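Local coordinates for GDSL-like protein (Collinsella aerofaciens ATCC 25986, PDB 7BXD) that probably hydrolyses ester bonds as an acyl-hydrolase of the GDSL-like family in the SGNH hydrolase clan, at residues 145-157 with 192-206. Residues are numbered along the deposited sequence; the frame is centred on the assembly and turned at random.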
loop_
_atom_site.group_PDB
_atom_site.type_symbol
_atom_site.label_atom_id
_atom_site.label_comp_id
_atom_site.label_asym_id
_atom_site.label_seq_id
_atom_site.Cartn_x
_atom_site.Cartn_y
_atom_site.Cartn_z
ATOM N N ALA A 145 3.350 5.932 -17.810
ATOM C CA ALA A 145 2.543 4.995 -17.045
ATOM C C ALA A 145 1.413 5.721 -16.313
ATOM O O ALA A 145 1.471 6.934 -16.033
ATOM C CB ALA A 145 3.398 4.279 -15.995
ATOM N N LYS A 146 0.357 4.964 -16.001
ATOM C CA LYS A 146 -0.668 5.435 -15.078
ATOM C C LYS A 146 -0.206 5.101 -13.664
ATOM O O LYS A 146 0.473 4.091 -13.445
ATOM C CB LYS A 146 -2.006 4.741 -15.376
ATOM C CG LYS A 146 -2.825 5.394 -16.523
ATOM C CD LYS A 146 -2.183 5.708 -17.776
ATOM C CE LYS A 146 -3.280 5.693 -18.837
ATOM N NZ LYS A 146 -2.715 5.171 -20.095
ATOM N N LEU A 147 -0.546 5.948 -12.720
ATOM C CA LEU A 147 -0.164 5.784 -11.317
ATOM C C LEU A 147 -1.408 5.896 -10.458
ATOM O O LEU A 147 -2.169 6.876 -10.562
ATOM C CB LEU A 147 0.828 6.890 -10.944
ATOM C CG LEU A 147 1.234 7.006 -9.473
ATOM C CD1 LEU A 147 1.852 5.699 -8.957
ATOM C CD2 LEU A 147 2.213 8.191 -9.300
ATOM N N VAL A 148 -1.609 4.903 -9.592
ATOM C CA VAL A 148 -2.757 4.861 -8.691
ATOM C C VAL A 148 -2.203 4.562 -7.303
ATOM O O VAL A 148 -1.431 3.604 -7.134
ATOM C CB VAL A 148 -3.760 3.759 -9.112
ATOM C CG1 VAL A 148 -4.930 3.689 -8.158
ATOM C CG2 VAL A 148 -4.260 3.949 -10.547
ATOM N N PHE A 149 -2.614 5.344 -6.310
ATOM C CA PHE A 149 -2.260 5.046 -4.924
ATOM C C PHE A 149 -3.444 4.351 -4.261
ATOM O O PHE A 149 -4.606 4.647 -4.555
ATOM C CB PHE A 149 -1.916 6.312 -4.120
ATOM C CG PHE A 149 -0.448 6.636 -4.103
ATOM C CD1 PHE A 149 0.230 6.941 -5.289
ATOM C CD2 PHE A 149 0.270 6.600 -2.906
ATOM C CE1 PHE A 149 1.596 7.227 -5.249
ATOM C CE2 PHE A 149 1.635 6.913 -2.887
ATOM C CZ PHE A 149 2.299 7.221 -4.055
ATOM N N MET A 150 -3.143 3.442 -3.334
ATOM C CA MET A 150 -4.159 2.825 -2.485
ATOM C C MET A 150 -3.827 3.144 -1.043
ATOM O O MET A 150 -2.706 2.910 -0.588
ATOM C CB MET A 150 -4.223 1.292 -2.705
ATOM C CG MET A 150 -4.317 0.950 -4.185
ATOM S SD MET A 150 -5.031 -0.666 -4.560
ATOM C CE MET A 150 -3.833 -1.736 -3.750
ATOM N N THR A 151 -4.782 3.713 -0.324
ATOM C CA THR A 151 -4.530 4.067 1.070
ATOM C C THR A 151 -4.342 2.800 1.908
ATOM O O THR A 151 -4.916 1.750 1.596
ATOM C CB THR A 151 -5.673 4.915 1.609
ATOM O OG1 THR A 151 -6.888 4.180 1.393
ATOM C CG2 THR A 151 -5.756 6.285 0.935
ATOM N N PRO A 152 -3.534 2.881 2.969
ATOM C CA PRO A 152 -3.226 1.677 3.759
ATOM C C PRO A 152 -4.444 1.170 4.497
ATOM O O PRO A 152 -5.209 1.949 5.089
ATOM C CB PRO A 152 -2.154 2.174 4.753
ATOM C CG PRO A 152 -2.360 3.690 4.826
ATOM C CD PRO A 152 -2.760 4.056 3.408
ATOM N N CYS A 153 -4.625 -0.170 4.480
ATOM C CA CYS A 153 -5.781 -0.745 5.157
ATOM C C CYS A 153 -5.707 -0.529 6.668
ATOM O O CYS A 153 -4.630 -0.377 7.263
ATOM C CB CYS A 153 -5.877 -2.247 4.867
ATOM S SG CYS A 153 -6.403 -2.529 3.145
ATOM N N LYS A 154 -6.873 -0.593 7.308
ATOM C CA LYS A 154 -6.932 -0.555 8.765
ATOM C C LYS A 154 -6.335 -1.823 9.385
ATOM O O LYS A 154 -6.218 -2.885 8.753
ATOM C CB LYS A 154 -8.372 -0.361 9.223
ATOM C CG LYS A 154 -8.865 1.054 8.908
ATOM C CD LYS A 154 -10.169 1.388 9.615
ATOM C CE LYS A 154 -10.618 2.855 9.469
ATOM N NZ LYS A 154 -11.088 3.145 8.075
ATOM N N THR A 155 -5.985 -1.685 10.661
ATOM C CA THR A 155 -5.483 -2.773 11.483
ATOM C C THR A 155 -6.084 -2.635 12.870
ATOM O O THR A 155 -6.281 -1.525 13.383
ATOM C CB THR A 155 -3.950 -2.766 11.570
ATOM O OG1 THR A 155 -3.512 -3.806 12.458
ATOM C CG2 THR A 155 -3.332 -1.459 12.037
ATOM N N SER A 156 -6.341 -3.776 13.494
ATOM C CA SER A 156 -6.739 -3.785 14.895
ATOM C C SER A 156 -5.553 -3.829 15.841
ATOM O O SER A 156 -5.759 -3.925 17.052
ATOM C CB SER A 156 -7.714 -4.930 15.182
ATOM O OG SER A 156 -7.177 -6.169 14.753
ATOM N N GLY A 157 -4.334 -3.758 15.318
ATOM C CA GLY A 157 -3.128 -3.696 16.113
ATOM C C GLY A 157 -2.466 -5.058 16.283
ATOM O O GLY A 157 -3.079 -6.122 16.134
ATOM N N VAL A 192 -3.458 12.550 -8.672
ATOM C CA VAL A 192 -3.283 11.095 -8.731
ATOM C C VAL A 192 -4.540 10.342 -8.304
ATOM O O VAL A 192 -5.012 10.540 -7.183
ATOM C CB VAL A 192 -2.100 10.649 -7.862
ATOM C CG1 VAL A 192 -1.973 9.142 -7.796
ATOM C CG2 VAL A 192 -0.804 11.230 -8.404
ATOM N N PRO A 193 -5.079 9.430 -9.119
ATOM C CA PRO A 193 -6.214 8.612 -8.673
ATOM C C PRO A 193 -5.878 7.782 -7.437
ATOM O O PRO A 193 -4.756 7.274 -7.288
ATOM C CB PRO A 193 -6.483 7.729 -9.894
ATOM C CG PRO A 193 -5.931 8.487 -11.058
ATOM C CD PRO A 193 -4.697 9.139 -10.522
ATOM N N VAL A 194 -6.886 7.621 -6.568
ATOM C CA VAL A 194 -6.733 6.890 -5.310
ATOM C C VAL A 194 -7.839 5.848 -5.190
ATOM O O VAL A 194 -9.009 6.149 -5.451
ATOM C CB VAL A 194 -6.782 7.851 -4.099
ATOM C CG1 VAL A 194 -6.759 7.087 -2.790
ATOM C CG2 VAL A 194 -5.620 8.836 -4.155
ATOM N N ILE A 195 -7.476 4.641 -4.760
ATOM C CA ILE A 195 -8.440 3.637 -4.295
ATOM C C ILE A 195 -8.353 3.626 -2.775
ATOM O O ILE A 195 -7.302 3.299 -2.212
ATOM C CB ILE A 195 -8.123 2.241 -4.871
ATOM C CG1 ILE A 195 -8.104 2.271 -6.402
ATOM C CG2 ILE A 195 -9.126 1.205 -4.306
ATOM C CD1 ILE A 195 -7.505 1.051 -7.049
ATOM N N ASP A 196 -9.441 4.018 -2.107
ATOM C CA ASP A 196 -9.375 4.267 -0.660
ATOM C C ASP A 196 -9.687 2.973 0.091
ATOM O O ASP A 196 -10.794 2.771 0.622
ATOM C CB ASP A 196 -10.306 5.410 -0.272
ATOM C CG ASP A 196 -10.047 5.920 1.134
ATOM O OD1 ASP A 196 -9.277 5.304 1.912
ATOM O OD2 ASP A 196 -10.669 6.945 1.480
ATOM N N LEU A 197 -8.691 2.070 0.131
ATOM C CA LEU A 197 -8.830 0.814 0.874
ATOM C C LEU A 197 -8.885 1.032 2.382
ATOM O O LEU A 197 -9.549 0.242 3.087
ATOM C CB LEU A 197 -7.687 -0.156 0.546
ATOM C CG LEU A 197 -7.649 -0.652 -0.902
ATOM C CD1 LEU A 197 -6.451 -1.606 -1.067
ATOM C CD2 LEU A 197 -8.967 -1.309 -1.348
ATOM N N TYR A 198 -8.234 2.087 2.882
ATOM C CA TYR A 198 -8.400 2.450 4.290
ATOM C C TYR A 198 -9.876 2.529 4.658
ATOM O O TYR A 198 -10.313 1.977 5.679
ATOM C CB TYR A 198 -7.708 3.787 4.543
ATOM C CG TYR A 198 -7.903 4.306 5.953
ATOM C CD1 TYR A 198 -7.187 3.791 7.043
ATOM C CD2 TYR A 198 -8.807 5.357 6.199
ATOM C CE1 TYR A 198 -7.356 4.325 8.327
ATOM C CE2 TYR A 198 -8.967 5.895 7.466
ATOM C CZ TYR A 198 -8.260 5.369 8.538
ATOM O OH TYR A 198 -8.452 5.855 9.812
ATOM N N ALA A 199 -10.651 3.252 3.833
ATOM C CA ALA A 199 -12.064 3.468 4.127
ATOM C C ALA A 199 -12.967 2.364 3.599
ATOM O O ALA A 199 -14.065 2.189 4.150
ATOM C CB ALA A 199 -12.501 4.803 3.508
ATOM N N GLN A 200 -12.571 1.635 2.531
ATOM C CA GLN A 200 -13.552 0.835 1.789
ATOM C C GLN A 200 -13.032 -0.519 1.320
ATOM O O GLN A 200 -13.569 -1.083 0.361
ATOM C CB GLN A 200 -14.081 1.596 0.587
ATOM C CG GLN A 200 -14.857 2.848 0.964
ATOM C CD GLN A 200 -15.727 3.357 -0.159
ATOM O OE1 GLN A 200 -16.000 2.644 -1.127
ATOM N NE2 GLN A 200 -16.125 4.617 -0.066
ATOM N N SER A 201 -12.049 -1.107 1.993
ATOM C CA SER A 201 -11.579 -2.417 1.523
ATOM C C SER A 201 -12.628 -3.518 1.616
ATOM O O SER A 201 -12.508 -4.542 0.915
ATOM C CB SER A 201 -10.374 -2.870 2.313
ATOM O OG SER A 201 -10.781 -3.158 3.635
ATOM N N GLY A 202 -13.597 -3.367 2.523
ATOM C CA GLY A 202 -14.605 -4.381 2.755
ATOM C C GLY A 202 -14.138 -5.531 3.618
ATOM O O GLY A 202 -14.837 -6.556 3.694
ATOM N N ILE A 203 -13.005 -5.401 4.293
ATOM C CA ILE A 203 -12.538 -6.410 5.241
ATOM C C ILE A 203 -12.143 -5.668 6.500
ATOM O O ILE A 203 -11.245 -4.826 6.448
ATOM C CB ILE A 203 -11.325 -7.189 4.710
ATOM C CG1 ILE A 203 -11.605 -7.740 3.309
ATOM C CG2 ILE A 203 -10.977 -8.300 5.708
ATOM C CD1 ILE A 203 -10.430 -8.525 2.700
ATOM N N SER A 204 -12.827 -5.945 7.627
ATOM C CA SER A 204 -12.540 -5.177 8.845
ATOM C C SER A 204 -11.852 -6.015 9.894
ATOM O O SER A 204 -12.439 -6.990 10.384
ATOM C CB SER A 204 -13.800 -4.590 9.466
ATOM O OG SER A 204 -13.429 -3.849 10.630
ATOM N N PRO A 205 -10.667 -5.624 10.360
ATOM C CA PRO A 205 -10.056 -6.351 11.479
ATOM C C PRO A 205 -10.792 -6.116 12.787
ATOM O O PRO A 205 -10.486 -6.818 13.756
ATOM C CB PRO A 205 -8.629 -5.804 11.499
ATOM C CG PRO A 205 -8.804 -4.356 10.961
ATOM C CD PRO A 205 -9.853 -4.473 9.893
ATOM N N PHE A 206 -11.724 -5.168 12.844
ATOM C CA PHE A 206 -12.492 -4.952 14.062
ATOM C C PHE A 206 -13.682 -5.888 14.174
ATOM O O PHE A 206 -14.418 -5.810 15.172
ATOM C CB PHE A 206 -12.940 -3.492 14.156
ATOM C CG PHE A 206 -11.778 -2.538 14.212
ATOM C CD1 PHE A 206 -10.957 -2.491 15.349
ATOM C CD2 PHE A 206 -11.463 -1.722 13.153
ATOM C CE1 PHE A 206 -9.868 -1.631 15.418
ATOM C CE2 PHE A 206 -10.352 -0.842 13.234
ATOM C CZ PHE A 206 -9.569 -0.811 14.369
#
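Lys154 reaches over one face of the Tyr198 ring. Its NZ lies 3.5 Å from the ring centroid, a cation-pi contact, and CE adds a CH-pi contact beside it. A turn at the end of the lysine chain (chi4 71°) brings NZ back to Tyr198 O at 2.8 Å. That bond comes from above the carbonyl plane. Pro152 O lies at the ring edge, in its plane. With an alanine in place of Tyr198, the lysine ammonium would probably lose the aromatic face under it, leaving the chain freer to swing. Thr151 OG1 gives its proton to Asp196 OD1 at 2.7 Å and accepts from Tyr198 N at 2.9 Å, so the hydroxyl ties Asp196, the N-cap, to the first turn of helix 197-200. Asp196 OD1 also accepts from Ala199 N, which reaches it from the face opposite to Thr151 OG1.

Ahead of this helix the two segments pair as parallel strands, 146-150 beside the edge strand 194-195, in the central parallel sheet of the SGNH hydrolase fold. Phe149 N bonds Pro193 O, and Ile195 N bonds Phe149 O at 2.9 Å. Met150 and Ile195 lie side by side on one face, where Met150 CE also meets Leu197 CD1 at 3.8 Å. Phe149 and Val194 take the other face, against helix 176-189; Phe149 also packs on helix 127-141. Strand 100-104 flanks 146-150 on its far side. Further along, Pro205 CG packs on Thr155 CA, and the Phe206 ring meets Ser156 CA and CB.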